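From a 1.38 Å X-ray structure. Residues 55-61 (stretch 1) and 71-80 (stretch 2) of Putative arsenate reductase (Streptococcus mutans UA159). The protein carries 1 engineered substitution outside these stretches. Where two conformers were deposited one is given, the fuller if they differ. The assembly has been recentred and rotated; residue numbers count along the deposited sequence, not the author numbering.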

ATOM      1  N   GLU A  55      -4.956   6.058   9.832  1.00 18.07           N
ATOM      2  CA  GLU A  55      -5.811   7.091   9.245  0.50 18.09           C
ATOM      3  C   GLU A  55      -5.883   6.934   7.716  1.00 16.86           C
ATOM      4  O   GLU A  55      -4.925   6.475   7.067  1.00 16.28           O
ATOM      5  CB  GLU A  55      -5.342   8.499   9.642  0.50 19.56           C
ATOM      6  CG  GLU A  55      -4.179   9.087   8.848  0.50 21.56           C
ATOM      7  CD  GLU A  55      -3.743  10.478   9.348  0.50 25.14           C
ATOM      8  OE1 GLU A  55      -3.965  11.491   8.643  0.50 26.80           O
ATOM      9  OE2 GLU A  55      -3.183  10.565  10.460  0.50 25.77           O
ATOM     10  N   LEU A  56      -7.009   7.324   7.141  1.00 15.90           N
ATOM     11  CA  LEU A  56      -7.288   7.131   5.730  1.00 15.37           C
ATOM     12  C   LEU A  56      -6.201   7.673   4.821  1.00 14.10           C
ATOM     13  O   LEU A  56      -5.806   7.022   3.856  1.00 13.79           O
ATOM     14  CB  LEU A  56      -8.647   7.763   5.367  1.00 15.48           C
ATOM     15  CG  LEU A  56      -9.098   7.659   3.911  1.00 17.47           C
ATOM     16  CD1 LEU A  56      -9.197   6.187   3.500  1.00 18.41           C
ATOM     17  CD2 LEU A  56     -10.461   8.354   3.720  1.00 19.29           C
ATOM     18  N   LYS A  57      -5.691   8.861   5.127  1.00 13.51           N
ATOM     19  CA  LYS A  57      -4.740   9.494   4.246  1.00 14.88           C
ATOM     20  C   LYS A  57      -3.431   8.695   4.122  1.00 13.55           C
ATOM     21  O   LYS A  57      -2.728   8.793   3.119  1.00 13.75           O
ATOM     22  CB  LYS A  57      -4.480  10.900   4.763  1.00 16.65           C
ATOM     23  CG  LYS A  57      -3.722  11.731   3.806  1.00 21.86           C
ATOM     24  CD  LYS A  57      -3.282  13.026   4.458  1.00 27.13           C
ATOM     25  CE  LYS A  57      -2.713  13.958   3.429  1.00 30.50           C
ATOM     26  NZ  LYS A  57      -1.932  15.055   4.060  1.00 33.99           N
ATOM     27  N   LYS A  58      -3.130   7.880   5.141  1.00 12.01           N
ATOM     28  CA  LYS A  58      -1.920   7.068   5.122  1.00 12.72           C
ATOM     29  C   LYS A  58      -1.908   6.030   3.993  1.00 11.13           C
ATOM     30  O   LYS A  58      -0.854   5.518   3.621  1.00 12.02           O
ATOM     31  CB  LYS A  58      -1.676   6.383   6.462  1.00 14.05           C
ATOM     32  CG  LYS A  58      -1.194   7.359   7.509  1.00 19.75           C
ATOM     33  CD  LYS A  58      -1.034   6.724   8.877  1.00 25.47           C
ATOM     34  CE  LYS A  58      -0.092   7.555   9.763  1.00 29.99           C
ATOM     35  NZ  LYS A  58      -0.055   9.021   9.406  1.00 32.15           N
ATOM     36  N   PHE A  59      -3.086   5.700   3.466  1.00 10.17           N
ATOM     37  CA  PHE A  59      -3.179   4.762   2.373  1.00  9.34           C
ATOM     38  C   PHE A  59      -3.043   5.368   0.993  1.00  9.99           C
ATOM     39  O   PHE A  59      -2.996   4.626   0.013  1.00 10.23           O
ATOM     40  CB  PHE A  59      -4.517   4.017   2.456  1.00  9.72           C
ATOM     41  CG  PHE A  59      -4.584   3.053   3.623  1.00  9.38           C
ATOM     42  CD1 PHE A  59      -4.222   1.714   3.461  1.00 10.42           C
ATOM     43  CD2 PHE A  59      -5.009   3.506   4.885  1.00 10.06           C
ATOM     44  CE1 PHE A  59      -4.266   0.843   4.530  1.00 10.77           C
ATOM     45  CE2 PHE A  59      -5.063   2.631   5.953  1.00 10.15           C
ATOM     46  CZ  PHE A  59      -4.699   1.310   5.778  1.00 10.82           C
ATOM     47  N   PHE A  60      -3.009   6.693   0.900  1.00 10.57           N
ATOM     48  CA  PHE A  60      -2.941   7.353  -0.380  1.00 10.21           C
ATOM     49  C   PHE A  60      -1.561   7.836  -0.750  1.00 10.93           C
ATOM     50  O   PHE A  60      -0.760   8.270   0.104  1.00 12.55           O
ATOM     51  CB  PHE A  60      -3.867   8.570  -0.405  1.00 10.84           C
ATOM     52  CG  PHE A  60      -5.323   8.201  -0.541  1.00 10.52           C
ATOM     53  CD1 PHE A  60      -6.059   7.786   0.585  1.00 12.36           C
ATOM     54  CD2 PHE A  60      -5.943   8.240  -1.792  1.00 12.66           C
ATOM     55  CE1 PHE A  60      -7.410   7.414   0.453  1.00 13.49           C
ATOM     56  CE2 PHE A  60      -7.286   7.871  -1.933  1.00 14.56           C
ATOM     57  CZ  PHE A  60      -8.018   7.475  -0.808  1.00 13.54           C
ATOM     58  N   ASN A  61      -1.306   7.791  -2.048  1.00 11.26           N
ATOM     59  CA  ASN A  61      -0.047   8.272  -2.607  1.00 11.65           C
ATOM     60  C   ASN A  61      -0.175   9.782  -2.824  1.00 12.68           C
ATOM     61  O   ASN A  61      -0.417  10.247  -3.934  1.00 13.28           O
ATOM     62  CB  ASN A  61       0.200   7.529  -3.917  1.00 12.51           C
ATOM     63  CG  ASN A  61       1.463   7.921  -4.585  1.00 14.46           C
ATOM     64  OD1 ASN A  61       2.350   8.499  -3.982  1.00 18.05           O
ATOM     65  ND2 ASN A  61       1.561   7.596  -5.862  1.00 16.91           N
ATOM     66  N   GLY A  71      -7.628  16.273  -6.829  1.00 24.27           N
ATOM     67  CA  GLY A  71      -7.922  17.150  -5.692  1.00 24.79           C
ATOM     68  C   GLY A  71      -8.401  16.416  -4.455  1.00 25.48           C
ATOM     69  O   GLY A  71      -9.231  16.915  -3.689  1.00 25.87           O
ATOM     70  N   LEU A  72      -7.874  15.212  -4.249  1.00 24.94           N
ATOM     71  CA  LEU A  72      -8.224  14.437  -3.067  1.00 25.10           C
ATOM     72  C   LEU A  72      -7.933  15.145  -1.740  1.00 25.79           C
ATOM     73  O   LEU A  72      -8.523  14.812  -0.725  1.00 25.47           O
ATOM     74  CB  LEU A  72      -7.586  13.058  -3.130  1.00 24.77           C
ATOM     75  CG  LEU A  72      -8.179  12.225  -4.265  1.00 25.13           C
ATOM     76  CD1 LEU A  72      -7.526  10.862  -4.279  1.00 24.11           C
ATOM     77  CD2 LEU A  72      -9.690  12.065  -4.100  1.00 26.00           C
ATOM     78  N   LYS A  73      -7.006  16.099  -1.757  1.00 26.99           N
ATOM     79  CA  LYS A  73      -6.754  16.932  -0.594  0.50 27.91           C
ATOM     80  C   LYS A  73      -8.074  17.484  -0.027  1.00 28.13           C
ATOM     81  O   LYS A  73      -8.310  17.391   1.181  1.00 29.24           O
ATOM     82  CB  LYS A  73      -5.809  18.073  -0.966  0.50 27.94           C
ATOM     83  CG  LYS A  73      -5.545  19.053   0.148  0.50 28.35           C
ATOM     84  CD  LYS A  73      -4.221  18.800   0.819  0.50 28.81           C
ATOM     85  CE  LYS A  73      -3.681  20.111   1.318  0.50 29.55           C
ATOM     86  NZ  LYS A  73      -4.193  21.221   0.461  0.50 30.04           N
ATOM     87  N   ASP A  74      -8.921  18.023  -0.904  1.00 28.42           N
ATOM     88  CA  ASP A  74     -10.208  18.647  -0.536  1.00 29.28           C
ATOM     89  C   ASP A  74     -11.289  17.628  -0.238  1.00 28.60           C
ATOM     90  O   ASP A  74     -12.239  17.924   0.483  1.00 29.15           O
ATOM     91  CB  ASP A  74     -10.763  19.507  -1.686  1.00 30.09           C
ATOM     92  CG  ASP A  74      -9.845  20.668  -2.083  1.00 31.83           C
ATOM     93  OD1 ASP A  74     -10.075  21.220  -3.184  1.00 35.08           O
ATOM     94  OD2 ASP A  74      -8.905  21.023  -1.339  1.00 33.03           O
ATOM     95  N   LYS A  75     -11.152  16.443  -0.827  1.00 27.48           N
ATOM     96  CA  LYS A  75     -12.263  15.515  -0.930  1.00 26.48           C
ATOM     97  C   LYS A  75     -12.180  14.395   0.082  1.00 25.51           C
ATOM     98  O   LYS A  75     -13.203  13.779   0.412  1.00 24.14           O
ATOM     99  CB  LYS A  75     -12.348  14.913  -2.345  1.00 26.65           C
ATOM    100  CG  LYS A  75     -12.839  15.884  -3.409  1.00 28.46           C
ATOM    101  CD  LYS A  75     -12.480  15.389  -4.789  1.00 31.56           C
ATOM    102  CE  LYS A  75     -13.114  16.243  -5.884  1.00 33.80           C
ATOM    103  NZ  LYS A  75     -12.339  17.486  -6.140  1.00 35.22           N
ATOM    104  N   LEU A  76     -10.970  14.109   0.572  1.00 24.68           N
ATOM    105  CA  LEU A  76     -10.701  12.934   1.405  1.00 25.96           C
ATOM    106  C   LEU A  76     -11.557  12.885   2.662  1.00 25.71           C
ATOM    107  O   LEU A  76     -12.127  11.845   2.976  1.00 26.16           O
ATOM    108  CB  LEU A  76      -9.222  12.878   1.787  1.00 26.90           C
ATOM    109  CG  LEU A  76      -8.495  11.546   1.694  1.00 28.20           C
ATOM    110  CD1 LEU A  76      -8.639  10.935   0.310  1.00 29.86           C
ATOM    111  CD2 LEU A  76      -7.045  11.783   2.027  1.00 28.52           C
ATOM    112  N   HIS A  77     -11.705  14.019   3.349  1.00 25.84           N
ATOM    113  CA  HIS A  77     -12.507  14.046   4.574  1.00 26.19           C
ATOM    114  C   HIS A  77     -14.000  13.755   4.318  1.00 26.76           C
ATOM    115  O   HIS A  77     -14.730  13.465   5.249  1.00 28.67           O
ATOM    116  CB  HIS A  77     -12.334  15.371   5.333  1.00 26.47           C
ATOM    117  CG  HIS A  77     -13.149  16.499   4.783  1.00 25.96           C
ATOM    118  ND1 HIS A  77     -12.773  17.209   3.666  1.00 26.33           N
ATOM    119  CD2 HIS A  77     -14.325  17.035   5.191  1.00 25.67           C
ATOM    120  CE1 HIS A  77     -13.678  18.137   3.405  1.00 25.57           C
ATOM    121  NE2 HIS A  77     -14.629  18.055   4.319  1.00 25.36           N
ATOM    122  N   GLN A  78     -14.434  13.813   3.062  1.00 26.40           N
ATOM    123  CA  GLN A  78     -15.828  13.536   2.739  1.00 27.03           C
ATOM    124  C   GLN A  78     -16.093  12.080   2.381  1.00 26.09           C
ATOM    125  O   GLN A  78     -17.246  11.673   2.324  1.00 26.51           O
ATOM    126  CB  GLN A  78     -16.324  14.467   1.626  1.00 27.91           C
ATOM    127  CG  GLN A  78     -16.159  15.950   1.980  1.00 31.37           C
ATOM    128  CD  GLN A  78     -16.503  16.858   0.831  1.00 34.99           C
ATOM    129  OE1 GLN A  78     -15.733  16.995  -0.132  1.00 37.21           O
ATOM    130  NE2 GLN A  78     -17.672  17.491   0.917  1.00 35.79           N
ATOM    131  N   LEU A  79     -15.038  11.299   2.145  1.00 24.11           N
ATOM    132  CA  LEU A  79     -15.209   9.948   1.609  1.00 23.25           C
ATOM    133  C   LEU A  79     -15.588   8.989   2.699  1.00 21.12           C
ATOM    134  O   LEU A  79     -14.975   8.995   3.741  1.00 21.77           O
ATOM    135  CB  LEU A  79     -13.909   9.431   0.985  1.00 23.67           C
ATOM    136  CG  LEU A  79     -13.311  10.129  -0.225  1.00 24.97           C
ATOM    137  CD1 LEU A  79     -11.931   9.536  -0.512  1.00 26.09           C
ATOM    138  CD2 LEU A  79     -14.197  10.027  -1.434  1.00 26.29           C
ATOM    139  N   SER A  80     -16.548   8.112   2.429  1.00 19.18           N
ATOM    140  CA  SER A  80     -16.741   6.965   3.287  1.00 17.53           C
ATOM    141  C   SER A  80     -15.607   5.967   3.019  1.00 16.17           C
ATOM    142  O   SER A  80     -14.906   6.055   2.001  1.00 16.81           O
ATOM    143  CB  SER A  80     -18.078   6.294   2.996  1.00 17.33           C
ATOM    144  OG  SER A  80     -18.052   5.741   1.702  1.00 17.82           O
TER

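This is a small, largely apolar contact in which leucines of residues 71-80 pack against Leu56, the aliphatic part of Lys57 and the ring of Phe60, with no hydrogen bond or salt bridge crossing between the two stretches. About 285 Å² of surface is buried, both sides summed, and Leu76 gives up the largest share.

Leu76 is the hub, touching all three residues of the first stretch that take part. Its CD1 lies over one face of the Phe60 ring, 3.8 Å from the ring centroid and 17° off the normal, so the methyl group sits nearly above the middle of the ring and makes a CH-pi contact; the closest atom pair is Phe60 CZ to Leu76 CD1 at 3.7 Å. The other methyl, Leu76 CD2, reaches Lys57 CG at 3.8 Å. Lys57 has all four chi angles near t, and its extended chain offers methylene groups to the leucine while the charged NZ stands well clear of it. Leu56 completes the set: its CD2 is 3.9 Å from Leu76 O and 4.3 Å from Leu76 CG, a van der Waals approach to both backbone and side chain. Leu76 has chi1 at -136°, between the usual wells, and chi2 near p.

Two further leucines meet the Phe60 ring obliquely. Leu72 CD1 comes within 3.8 Å of Phe60 CE2, and Leu79 CD1 lies 4.4 Å from Phe60 CZ, a looser touch. Phe60, itself buried, thus meets three leucine methyl groups, one over a face and two obliquely.

Both stretches have local backbone bonding around these residues. In the first stretch a 3-10 segment spans 56-59, with Phe59 N bonded to Leu56 O at 3.0 Å; a further bond joins Phe60 N to Lys57 O at 3.1 Å. The CA-to-CB bonds of Leu56 and Phe60 both point toward the second stretch, whereas that of Lys57 points sideways. In the second stretch Leu76 N bonds to Leu72 O at 2.9 Å, an i to i+4 bond; the CA-to-CB bonds of Leu72 and Leu76 both point toward the first stretch. Leu79 N bonds to Leu76 O at 3.1 Å, and Leu79 too points its CA-to-CB bond toward the first stretch.

The charged ends of the neighbouring side chains take no part in the contact. Lys58 NZ and Glu55 OE2 form a long salt bridge of 3.6 Å within the first stretch, beyond reach of the second, and the CA-to-CB bonds of Lys73 and His77 point away from the first.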